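PDB 4UB9: molinate hydrolase, which hydrolyses the thiocarbamate herbicide molinate and is a zinc-binding member of the amidohydrolase family. Local coordinates for residues Arg263-Leu268 with Ile293-Asp298; Glu271-Arg274 with Pro278-Thr281; Thr306-Ile311 with Phe346-Gly351. All coordinates share one frame; numbering follows the deposited sequence.

Contact 1: residues Arg263-Leu268 with Ile293-Asp298; sequences RVLDVL and IERDAD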
ATOM      1  N   ARG A 263      -8.946  32.398  15.479  1.00 36.75           N
ATOM      2  CA  ARG A 263      -8.065  33.553  15.458  1.00 39.90           C
ATOM      3  C   ARG A 263      -7.343  33.750  14.118  1.00 37.01           C
ATOM      4  O   ARG A 263      -7.256  34.850  13.584  1.00 34.20           O
ATOM      5  CB  ARG A 263      -7.030  33.256  16.527  1.00 42.23           C
ATOM      6  CG  ARG A 263      -6.141  34.370  16.942  1.00 47.09           C
ATOM      7  CD  ARG A 263      -5.595  34.003  18.310  1.00 41.90           C
ATOM      8  NE  ARG A 263      -4.306  33.320  18.239  1.00 42.04           N
ATOM      9  CZ  ARG A 263      -3.209  33.706  18.908  1.00 36.65           C
ATOM     10  NH1 ARG A 263      -3.245  34.746  19.698  1.00 34.26           N
ATOM     11  NH2 ARG A 263      -2.078  33.052  18.779  1.00 36.74           N
ATOM     12  N   VAL A 264      -6.809  32.661  13.596  1.00 33.77           N
ATOM     13  CA  VAL A 264      -6.068  32.713  12.319  1.00 34.62           C
ATOM     14  C   VAL A 264      -7.053  32.837  11.154  1.00 34.47           C
ATOM     15  O   VAL A 264      -6.835  33.538  10.180  1.00 33.07           O
ATOM     16  CB  VAL A 264      -5.175  31.470  12.134  1.00 35.69           C
ATOM     17  CG1 VAL A 264      -4.705  31.335  10.691  1.00 34.35           C
ATOM     18  CG2 VAL A 264      -3.977  31.538  13.081  1.00 33.05           C
ATOM     19  N   LEU A 265      -8.186  32.187  11.314  1.00 35.76           N
ATOM     20  CA  LEU A 265      -9.264  32.325  10.339  1.00 38.52           C
ATOM     21  C   LEU A 265      -9.727  33.775  10.240  1.00 35.40           C
ATOM     22  O   LEU A 265      -9.918  34.330   9.170  1.00 37.38           O
ATOM     23  CB  LEU A 265     -10.419  31.391  10.714  1.00 41.31           C
ATOM     24  CG  LEU A 265     -11.568  31.321   9.733  1.00 43.33           C
ATOM     25  CD1 LEU A 265     -11.100  30.940   8.348  1.00 42.79           C
ATOM     26  CD2 LEU A 265     -12.564  30.295  10.262  1.00 47.64           C
ATOM     27  N   ASP A 266      -9.858  34.414  11.383  1.00 37.38           N
ATOM     28  CA  ASP A 266     -10.181  35.856  11.411  1.00 39.14           C
ATOM     29  C   ASP A 266      -9.162  36.715  10.650  1.00 34.33           C
ATOM     30  O   ASP A 266      -9.526  37.625   9.926  1.00 34.05           O
ATOM     31  CB  ASP A 266     -10.342  36.356  12.842  1.00 40.51           C
ATOM     32  CG  ASP A 266     -11.610  35.763  13.541  1.00 51.56           C
ATOM     33  OD1 ASP A 266     -12.511  35.182  12.852  1.00 46.73           O
ATOM     34  OD2 ASP A 266     -11.674  35.874  14.794  1.00 53.14           O
ATOM     35  N   VAL A 267      -7.897  36.390  10.764  1.00 30.21           N
ATOM     36  CA  VAL A 267      -6.887  37.115   9.989  1.00 31.87           C
ATOM     37  C   VAL A 267      -7.123  36.970   8.499  1.00 31.85           C
ATOM     38  O   VAL A 267      -7.066  37.923   7.744  1.00 31.49           O
ATOM     39  CB  VAL A 267      -5.483  36.590  10.312  1.00 32.92           C
ATOM     40  CG1 VAL A 267      -4.464  37.089   9.319  1.00 31.12           C
ATOM     41  CG2 VAL A 267      -5.117  36.991  11.748  1.00 35.30           C
ATOM     42  N   LEU A 268      -7.396  35.744   8.083  1.00 35.19           N
ATOM     43  CA  LEU A 268      -7.602  35.447   6.662  1.00 33.42           C
ATOM     44  C   LEU A 268      -8.813  36.179   6.137  1.00 31.61           C
ATOM     45  O   LEU A 268      -8.774  36.814   5.099  1.00 33.11           O
ATOM     46  CB  LEU A 268      -7.763  33.953   6.439  1.00 34.05           C
ATOM     47  CG  LEU A 268      -6.549  33.082   6.770  1.00 32.33           C
ATOM     48  CD1 LEU A 268      -6.959  31.614   6.729  1.00 36.33           C
ATOM     49  CD2 LEU A 268      -5.425  33.318   5.793  1.00 30.25           C
ATOM     50  N   ILE A 293     -20.956  30.566   7.885  1.00 29.72           N
ATOM     51  CA  ILE A 293     -22.122  31.437   7.965  1.00 33.16           C
ATOM     52  C   ILE A 293     -21.838  32.636   8.876  1.00 35.70           C
ATOM     53  O   ILE A 293     -22.120  33.777   8.543  1.00 36.28           O
ATOM     54  CB  ILE A 293     -23.318  30.651   8.524  1.00 32.56           C
ATOM     55  CG1 ILE A 293     -23.869  29.714   7.448  1.00 35.98           C
ATOM     56  CG2 ILE A 293     -24.431  31.598   8.948  1.00 33.65           C
ATOM     57  CD1 ILE A 293     -24.818  28.668   7.981  1.00 35.54           C
ATOM     58  N   GLU A 294     -21.215  32.349  10.013  1.00 35.64           N
ATOM     59  CA  GLU A 294     -20.885  33.381  10.972  1.00 40.47           C
ATOM     60  C   GLU A 294     -19.833  34.370  10.471  1.00 37.31           C
ATOM     61  O   GLU A 294     -19.673  35.413  11.041  1.00 38.95           O
ATOM     62  CB  GLU A 294     -20.441  32.761  12.308  1.00 43.40           C
ATOM     63  CG  GLU A 294     -21.618  32.230  13.136  1.00 44.67           C
ATOM     64  CD  GLU A 294     -22.696  33.289  13.422  1.00 44.90           C
ATOM     65  OE1 GLU A 294     -22.325  34.413  13.811  1.00 57.78           O
ATOM     66  OE2 GLU A 294     -23.904  33.000  13.277  1.00 44.29           O
ATOM     67  N   ARG A 295     -19.128  34.032   9.400  1.00 40.11           N
ATOM     68  CA  ARG A 295     -18.216  34.968   8.725  1.00 34.72           C
ATOM     69  C   ARG A 295     -18.870  35.655   7.528  1.00 35.55           C
ATOM     70  O   ARG A 295     -18.202  36.320   6.756  1.00 32.26           O
ATOM     71  CB  ARG A 295     -16.967  34.238   8.234  1.00 37.28           C
ATOM     72  CG  ARG A 295     -16.149  33.509   9.294  1.00 34.79           C
ATOM     73  CD  ARG A 295     -15.729  34.461  10.338  1.00 33.97           C
ATOM     74  NE  ARG A 295     -14.695  33.973  11.251  1.00 39.49           N
ATOM     75  CZ  ARG A 295     -14.900  33.087  12.214  1.00 42.01           C
ATOM     76  NH1 ARG A 295     -16.081  32.462  12.337  1.00 39.82           N
ATOM     77  NH2 ARG A 295     -13.908  32.830  13.056  1.00 42.76           N
ATOM     78  N   ASP A 296     -20.179  35.469   7.362  1.00 37.46           N
ATOM     79  CA  ASP A 296     -20.901  36.065   6.231  1.00 40.90           C
ATOM     80  C   ASP A 296     -20.203  35.794   4.889  1.00 36.08           C
ATOM     81  O   ASP A 296     -19.999  36.675   4.079  1.00 38.56           O
ATOM     82  CB  ASP A 296     -21.087  37.580   6.435  1.00 45.25           C
ATOM     83  CG  ASP A 296     -21.924  37.908   7.679  1.00 47.49           C
ATOM     84  OD1 ASP A 296     -23.062  37.402   7.824  1.00 49.83           O
ATOM     85  OD2 ASP A 296     -21.448  38.700   8.497  1.00 57.61           O
ATOM     86  N   ALA A 297     -19.861  34.544   4.669  1.00 35.25           N
ATOM     87  CA  ALA A 297     -19.237  34.127   3.409  1.00 32.92           C
ATOM     88  C   ALA A 297     -20.107  34.523   2.231  1.00 31.89           C
ATOM     89  O   ALA A 297     -21.318  34.400   2.275  1.00 32.93           O
ATOM     90  CB  ALA A 297     -19.036  32.642   3.402  1.00 32.74           C
ATOM     91  N   ASP A 298     -19.476  35.014   1.192  1.00 33.04           N
ATOM     92  CA  ASP A 298     -20.181  35.365  -0.049  1.00 35.75           C
ATOM     93  C   ASP A 298     -20.720  34.128  -0.758  1.00 36.92           C
ATOM     94  O   ASP A 298     -21.758  34.168  -1.390  1.00 37.23           O
ATOM     95  CB  ASP A 298     -19.245  36.125  -0.994  1.00 35.40           C
ATOM     96  CG  ASP A 298     -18.879  37.496  -0.447  1.00 39.86           C
ATOM     97  OD1 ASP A 298     -19.693  38.396  -0.624  1.00 45.09           O
ATOM     98  OD2 ASP A 298     -17.835  37.652   0.211  1.00 40.81           O
TER
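Two neighbouring outer helices of the amidohydrolase barrel are joined here: R295, in the turn that follows helix 286-294, reaches across to L265 and D266 on helix 262-275. D266 CA and R295 CA are 8.5 Å apart, so the reach across is made mainly by the R295 chain. A bend at chi2 swings its guanidinium against the helix. A single carboxylate oxygen receives two of its nitrogens. NH2 of R295 lies 2.7 Å from OD1 of D266, on the syn side but 30° out of the carboxylate plane, and this pair forms a salt bridge. NE of R295 adds a weak hydrogen bond to the same OD1 of D266 at 3.0 Å, with a strongly bent N-H...O angle of 124°. The carboxylate and guanidinium planes are turned 43° apart, and within this pair OD1 alone takes the bonds. L265 approaches differently: its CD2 sits over one guanidinium face, displaced toward the rim, and comes within 4.0 Å of R295 NH2. Beyond the pair, E262 OE1 forms a second salt bridge with R295 NH2, while L265 also packs on I241 of strand 239-242. NH2 of R295 is thus shared by two carboxylates, those of D266 and E262, whose negative charges the arginine would probably help to offset.

Contact 2: residues Glu271-Arg274 with Pro278-Thr281; sequences EVRR and PLLT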
ATOM      1  N   GLU A 271      -8.260  39.955   5.865  1.00 28.94           N
ATOM      2  CA  GLU A 271      -7.442  40.334   4.682  1.00 32.44           C
ATOM      3  C   GLU A 271      -8.185  40.233   3.335  1.00 33.96           C
ATOM      4  O   GLU A 271      -7.865  40.943   2.377  1.00 34.44           O
ATOM      5  CB  GLU A 271      -6.131  39.540   4.641  1.00 32.41           C
ATOM      6  CG  GLU A 271      -5.189  39.957   5.754  1.00 38.48           C
ATOM      7  CD  GLU A 271      -4.688  41.403   5.593  1.00 42.57           C
ATOM      8  OE1 GLU A 271      -4.582  41.876   4.454  1.00 35.92           O
ATOM      9  OE2 GLU A 271      -4.415  42.052   6.621  1.00 47.24           O
ATOM     10  N   VAL A 272      -9.088  39.265   3.252  1.00 32.94           N
ATOM     11  CA  VAL A 272      -9.889  39.082   2.052  1.00 32.77           C
ATOM     12  C   VAL A 272     -10.820  40.257   1.925  1.00 33.71           C
ATOM     13  O   VAL A 272     -10.945  40.844   0.842  1.00 34.01           O
ATOM     14  CB  VAL A 272     -10.699  37.777   2.091  1.00 31.61           C
ATOM     15  CG1 VAL A 272     -11.699  37.745   0.971  1.00 30.74           C
ATOM     16  CG2 VAL A 272      -9.768  36.565   1.972  1.00 33.38           C
ATOM     17  N   ARG A 273     -11.473  40.598   3.036  1.00 34.43           N
ATOM     18  CA  ARG A 273     -12.368  41.784   3.092  1.00 35.24           C
ATOM     19  C   ARG A 273     -11.602  43.036   2.709  1.00 35.93           C
ATOM     20  O   ARG A 273     -12.002  43.764   1.804  1.00 38.10           O
ATOM     21  CB  ARG A 273     -12.910  41.992   4.467  1.00 39.73           C
ATOM     22  CG  ARG A 273     -14.196  41.266   4.804  1.00 44.99           C
ATOM     23  CD  ARG A 273     -14.654  40.252   3.789  1.00 45.06           C
ATOM     24  NE  ARG A 273     -15.643  39.353   4.380  1.00 49.82           N
ATOM     25  CZ  ARG A 273     -16.624  38.764   3.706  1.00 50.09           C
ATOM     26  NH1 ARG A 273     -16.774  38.977   2.406  1.00 48.69           N
ATOM     27  NH2 ARG A 273     -17.470  37.967   4.335  1.00 50.29           N
ATOM     28  N   ARG A 274     -10.437  43.212   3.313  1.00 33.99           N
ATOM     29  CA  ARG A 274      -9.566  44.348   2.986  1.00 36.22           C
ATOM     30  C   ARG A 274      -9.301  44.400   1.484  1.00 37.39           C
ATOM     31  O   ARG A 274      -9.301  45.464   0.871  1.00 34.89           O
ATOM     32  CB  ARG A 274      -8.260  44.278   3.782  1.00 37.64           C
ATOM     33  CG  ARG A 274      -7.211  45.346   3.425  1.00 39.44           C
ATOM     34  CD  ARG A 274      -5.767  45.127   3.953  1.00 44.57           C
ATOM     35  NE  ARG A 274      -5.422  46.148   4.947  1.00 57.22           N
ATOM     36  CZ  ARG A 274      -5.492  45.964   6.263  1.00 72.06           C
ATOM     37  NH1 ARG A 274      -5.875  44.800   6.766  1.00 83.16           N
ATOM     38  NH2 ARG A 274      -5.188  46.959   7.107  1.00 86.18           N
ATOM     39  N   PRO A 278     -14.603  38.702  -3.246  1.00 33.46           N
ATOM     40  CA  PRO A 278     -15.530  37.846  -2.516  1.00 30.59           C
ATOM     41  C   PRO A 278     -14.819  36.722  -1.798  1.00 33.17           C
ATOM     42  O   PRO A 278     -13.731  36.281  -2.198  1.00 32.57           O
ATOM     43  CB  PRO A 278     -16.389  37.248  -3.608  1.00 29.86           C
ATOM     44  CG  PRO A 278     -16.335  38.245  -4.689  1.00 31.24           C
ATOM     45  CD  PRO A 278     -14.943  38.785  -4.672  1.00 30.91           C
ATOM     46  N   LEU A 279     -15.452  36.303  -0.731  1.00 32.24           N
ATOM     47  CA  LEU A 279     -14.918  35.282   0.156  1.00 34.98           C
ATOM     48  C   LEU A 279     -15.697  33.996  -0.003  1.00 34.28           C
ATOM     49  O   LEU A 279     -16.926  33.983   0.206  1.00 30.39           O
ATOM     50  CB  LEU A 279     -15.051  35.722   1.613  1.00 32.89           C
ATOM     51  CG  LEU A 279     -14.834  34.617   2.650  1.00 35.34           C
ATOM     52  CD1 LEU A 279     -13.360  34.237   2.705  1.00 35.49           C
ATOM     53  CD2 LEU A 279     -15.306  35.073   4.020  1.00 33.58           C
ATOM     54  N   LEU A 280     -14.972  32.928  -0.345  1.00 30.43           N
ATOM     55  CA  LEU A 280     -15.538  31.589  -0.456  1.00 27.33           C
ATOM     56  C   LEU A 280     -15.020  30.683   0.614  1.00 28.02           C
ATOM     57  O   LEU A 280     -13.926  30.864   1.097  1.00 29.09           O
ATOM     58  CB  LEU A 280     -15.207  30.946  -1.801  1.00 28.13           C
ATOM     59  CG  LEU A 280     -16.173  31.216  -2.970  1.00 27.29           C
ATOM     60  CD1 LEU A 280     -16.245  32.698  -3.279  1.00 27.02           C
ATOM     61  CD2 LEU A 280     -15.651  30.513  -4.179  1.00 28.63           C
ATOM     62  N   THR A 281     -15.804  29.684   0.967  1.00 28.83           N
ATOM     63  CA  THR A 281     -15.425  28.706   1.958  1.00 28.71           C
ATOM     64  C   THR A 281     -15.559  27.287   1.442  1.00 31.06           C
ATOM     65  O   THR A 281     -16.384  26.994   0.625  1.00 30.60           O
ATOM     66  CB  THR A 281     -16.262  28.834   3.238  1.00 34.39           C
ATOM     67  OG1 THR A 281     -17.638  28.728   2.920  1.00 29.85           O
ATOM     68  CG2 THR A 281     -16.027  30.155   3.903  1.00 36.65           C
TER
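The flat group is the guanidinium of R273, and over one of its faces lies L279, whose CD2 stands 3.6 Å from R273 NH2 and is displaced toward the rim. CB of L279 lies 3.8 Å from R273 NH1, so the leucine spans the group from one terminal nitrogen to the other. The polar work of these nitrogens is done with other partners: NH1 forms a salt bridge with D298 OD2, and NH2 donates a hydrogen bond to D296 O. The arginine chain bends at chi2, which is nearly eclipsed (9°) and therefore probably somewhat strained, carrying the group from the flank of the helix toward the strand. Beside it, V272 CG1 meets L279 CB at 4.0 Å and stands equally far from P278 O. V272 and L279 cross at about a right angle. With CG1 anti to the backbone N (chi1 169°), this branch of V272 is the one turned to the strand. This is the layer between helix and sheet in a beta-alpha-beta crossover: helix 262-275 links strand 239-242 to its parallel neighbour 279-282. V272 also touches C239, and L279 touches I241, so both strands share the apolar layer. D298 OD2 accepts the L279 backbone N-H as well as bonding R273, which ties the arginine's charge to the start of the strand. The carboxylate probably balances that charge at the border of an otherwise apolar contact.

Contact 3: residues Thr306-Ile311 with Phe346-Gly351; sequences TGQAPI and FADFSG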
ATOM      1  N   THR A 306     -21.837  17.643   4.881  1.00 32.88           N
ATOM      2  CA  THR A 306     -21.749  17.896   6.317  1.00 34.29           C
ATOM      3  C   THR A 306     -21.451  16.694   7.182  1.00 32.37           C
ATOM      4  O   THR A 306     -22.053  16.508   8.222  1.00 34.99           O
ATOM      5  CB  THR A 306     -23.050  18.546   6.840  1.00 33.23           C
ATOM      6  OG1 THR A 306     -24.153  17.671   6.656  1.00 31.98           O
ATOM      7  CG2 THR A 306     -23.299  19.823   6.112  1.00 32.40           C
ATOM      8  N   GLY A 307     -20.509  15.876   6.752  1.00 31.88           N
ATOM      9  CA  GLY A 307     -20.049  14.783   7.611  1.00 33.47           C
ATOM     10  C   GLY A 307     -21.089  13.695   7.804  1.00 32.41           C
ATOM     11  O   GLY A 307     -21.067  12.943   8.771  1.00 29.52           O
ATOM     12  N   GLN A 308     -22.033  13.671   6.877  1.00 29.03           N
ATOM     13  CA  GLN A 308     -23.186  12.783   6.897  1.00 30.86           C
ATOM     14  C   GLN A 308     -24.039  12.964   8.131  1.00 31.78           C
ATOM     15  O   GLN A 308     -24.688  12.064   8.566  1.00 30.97           O
ATOM     16  CB  GLN A 308     -22.764  11.341   6.750  1.00 32.07           C
ATOM     17  CG  GLN A 308     -22.372  11.002   5.322  1.00 31.29           C
ATOM     18  CD  GLN A 308     -23.536  10.983   4.369  1.00 31.24           C
ATOM     19  OE1 GLN A 308     -23.439  11.445   3.221  1.00 35.14           O
ATOM     20  NE2 GLN A 308     -24.637  10.439   4.818  1.00 30.19           N
ATOM     21  N   ALA A 309     -24.070  14.182   8.643  1.00 34.14           N
ATOM     22  CA  ALA A 309     -24.946  14.546   9.743  1.00 35.40           C
ATOM     23  C   ALA A 309     -25.933  15.587   9.241  1.00 31.62           C
ATOM     24  O   ALA A 309     -25.586  16.434   8.437  1.00 34.41           O
ATOM     25  CB  ALA A 309     -24.131  15.082  10.903  1.00 35.23           C
ATOM     26  N   PRO A 310     -27.195  15.470   9.637  1.00 33.04           N
ATOM     27  CA  PRO A 310     -28.220  16.371   9.080  1.00 29.17           C
ATOM     28  C   PRO A 310     -28.104  17.805   9.555  1.00 29.42           C
ATOM     29  O   PRO A 310     -27.834  18.069  10.703  1.00 29.01           O
ATOM     30  CB  PRO A 310     -29.541  15.746   9.543  1.00 28.62           C
ATOM     31  CG  PRO A 310     -29.196  14.999  10.773  1.00 34.09           C
ATOM     32  CD  PRO A 310     -27.751  14.527  10.633  1.00 32.76           C
ATOM     33  N   ILE A 311     -28.331  18.724   8.638  1.00 31.80           N
ATOM     34  CA  ILE A 311     -28.242  20.125   8.942  1.00 33.95           C
ATOM     35  C   ILE A 311     -29.370  20.515   9.914  1.00 36.84           C
ATOM     36  O   ILE A 311     -30.509  20.254   9.634  1.00 34.49           O
ATOM     37  CB  ILE A 311     -28.354  20.986   7.696  1.00 36.86           C
ATOM     38  CG1 ILE A 311     -27.164  20.734   6.788  1.00 41.16           C
ATOM     39  CG2 ILE A 311     -28.391  22.451   8.093  1.00 39.26           C
ATOM     40  CD1 ILE A 311     -27.203  21.527   5.500  1.00 40.42           C
ATOM     41  N   PHE A 346     -16.979   7.598  -3.112  1.00 39.45           N
ATOM     42  CA  PHE A 346     -17.607   8.911  -3.110  1.00 38.44           C
ATOM     43  C   PHE A 346     -19.131   8.900  -3.069  1.00 37.34           C
ATOM     44  O   PHE A 346     -19.779   9.897  -3.341  1.00 33.39           O
ATOM     45  CB  PHE A 346     -17.161   9.692  -4.327  1.00 44.72           C
ATOM     46  CG  PHE A 346     -15.765  10.225  -4.242  1.00 48.04           C
ATOM     47  CD1 PHE A 346     -14.873   9.806  -3.245  1.00 55.10           C
ATOM     48  CD2 PHE A 346     -15.316  11.117  -5.210  1.00 55.73           C
ATOM     49  CE1 PHE A 346     -13.565  10.289  -3.200  1.00 56.28           C
ATOM     50  CE2 PHE A 346     -14.017  11.596  -5.180  1.00 57.05           C
ATOM     51  CZ  PHE A 346     -13.140  11.182  -4.170  1.00 60.02           C
ATOM     52  N   ALA A 347     -19.711   7.788  -2.670  1.00 38.60           N
ATOM     53  CA  ALA A 347     -21.167   7.707  -2.539  1.00 36.97           C
ATOM     54  C   ALA A 347     -21.707   8.654  -1.475  1.00 37.28           C
ATOM     55  O   ALA A 347     -22.805   9.197  -1.609  1.00 39.28           O
ATOM     56  CB  ALA A 347     -21.576   6.295  -2.185  1.00 35.17           C
ATOM     57  N   ASP A 348     -20.897   8.854  -0.445  1.00 37.70           N
ATOM     58  CA  ASP A 348     -21.161   9.807   0.636  1.00 40.02           C
ATOM     59  C   ASP A 348     -21.062  11.291   0.282  1.00 38.55           C
ATOM     60  O   ASP A 348     -21.432  12.137   1.089  1.00 37.38           O
ATOM     61  CB  ASP A 348     -20.183   9.575   1.782  1.00 44.28           C
ATOM     62  CG  ASP A 348     -20.669   8.541   2.755  1.00 47.08           C
ATOM     63  OD1 ASP A 348     -21.802   8.043   2.581  1.00 44.70           O
ATOM     64  OD2 ASP A 348     -19.899   8.227   3.693  1.00 50.29           O
ATOM     65  N   PHE A 349     -20.512  11.583  -0.880  1.00 35.81           N
ATOM     66  CA  PHE A 349     -20.272  12.954  -1.320  1.00 38.22           C
ATOM     67  C   PHE A 349     -21.608  13.681  -1.403  1.00 35.10           C
ATOM     68  O   PHE A 349     -21.793  14.706  -0.756  1.00 36.26           O
ATOM     69  CB  PHE A 349     -19.553  12.892  -2.653  1.00 41.44           C
ATOM     70  CG  PHE A 349     -18.900  14.159  -3.107  1.00 47.86           C
ATOM     71  CD1 PHE A 349     -19.652  15.289  -3.434  1.00 55.23           C
ATOM     72  CD2 PHE A 349     -17.518  14.180  -3.363  1.00 56.94           C
ATOM     73  CE1 PHE A 349     -19.035  16.445  -3.934  1.00 65.70           C
ATOM     74  CE2 PHE A 349     -16.888  15.330  -3.852  1.00 61.92           C
ATOM     75  CZ  PHE A 349     -17.644  16.470  -4.135  1.00 70.57           C
ATOM     76  N   SER A 350     -22.567  13.104  -2.118  1.00 36.19           N
ATOM     77  CA  SER A 350     -23.916  13.702  -2.313  1.00 33.58           C
ATOM     78  C   SER A 350     -25.097  12.826  -1.960  1.00 34.49           C
ATOM     79  O   SER A 350     -26.244  13.263  -2.034  1.00 31.89           O
ATOM     80  CB  SER A 350     -24.086  14.087  -3.750  1.00 35.66           C
ATOM     81  OG  SER A 350     -22.972  14.867  -4.173  1.00 34.85           O
ATOM     82  N   GLY A 351     -24.803  11.618  -1.511  1.00 35.01           N
ATOM     83  CA  GLY A 351     -25.827  10.685  -1.155  1.00 33.73           C
ATOM     84  C   GLY A 351     -26.225  10.695   0.294  1.00 37.80           C
ATOM     85  O   GLY A 351     -25.731  11.499   1.121  1.00 35.72           O
TER
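D348 points its CB toward Q308, and one bond further its CG meets the aliphatic CG of Q308 at 3.9 Å, where the two chains lie against each other. The carboxylate then spreads nearly parallel to the amide of Q308, the planes being stacked and only 17° apart. OD1 of D348 is 3.9 Å from CD of Q308 and forms a salt bridge with R352, while OD2 of D348 passes 4.1 Å from CG of Q308 and takes its salt bridge from R254. Two arginines thus hold the carboxylate from outside the pair, and would be expected to stabilise its negative charge. The segment 306-311 belongs to the loop that follows strand 299-301 and precedes helix 313-322, on the side of the barrel where H302 binds zinc; the Q308 side chain is about 11 Å from that of H302. G307 and Q308 both have positive phi and form the centre of a beta turn of the type I'/III' class, closed by the backbone bond from A309 N to T306 O (3.1 Å). T306 OG1 fastens the same turn by donating to A309 O at 2.6 Å, with a C=O...O angle of 160°. H354 bridges the two segments, its NE2 bonded to Q308 N and its ND1 to F349 O. From this turn the bent side chain of Q308 brings its amide close to the backbone carbonyl oxygens of D348 and G351.

Overall arrangement
Contacts 1 and 2 are neighbours, with centres 8 Å apart. Both use helix 262-275, and strand 279-282 and helix 286-294 follow in turn, so the short helix-to-strand connection of contact 2 falls within the longer span bounded by contact 1. They touch directly, through R273 with D298 and through A297 CB, 3.9 Å from T281 CG2. Contact 3 comes later in the chain, its centre about 23 Å from that of contact 1 and 26 Å from that of contact 2, and it touches neither. Contact 2 packs helix on sheet beside strand 279-282, which ends at the zinc ligand H282; contact 1 joins helix 262-275 to the turn after helix 286-294; contact 3 lies in the loop beyond H302, which follows strand 299-301.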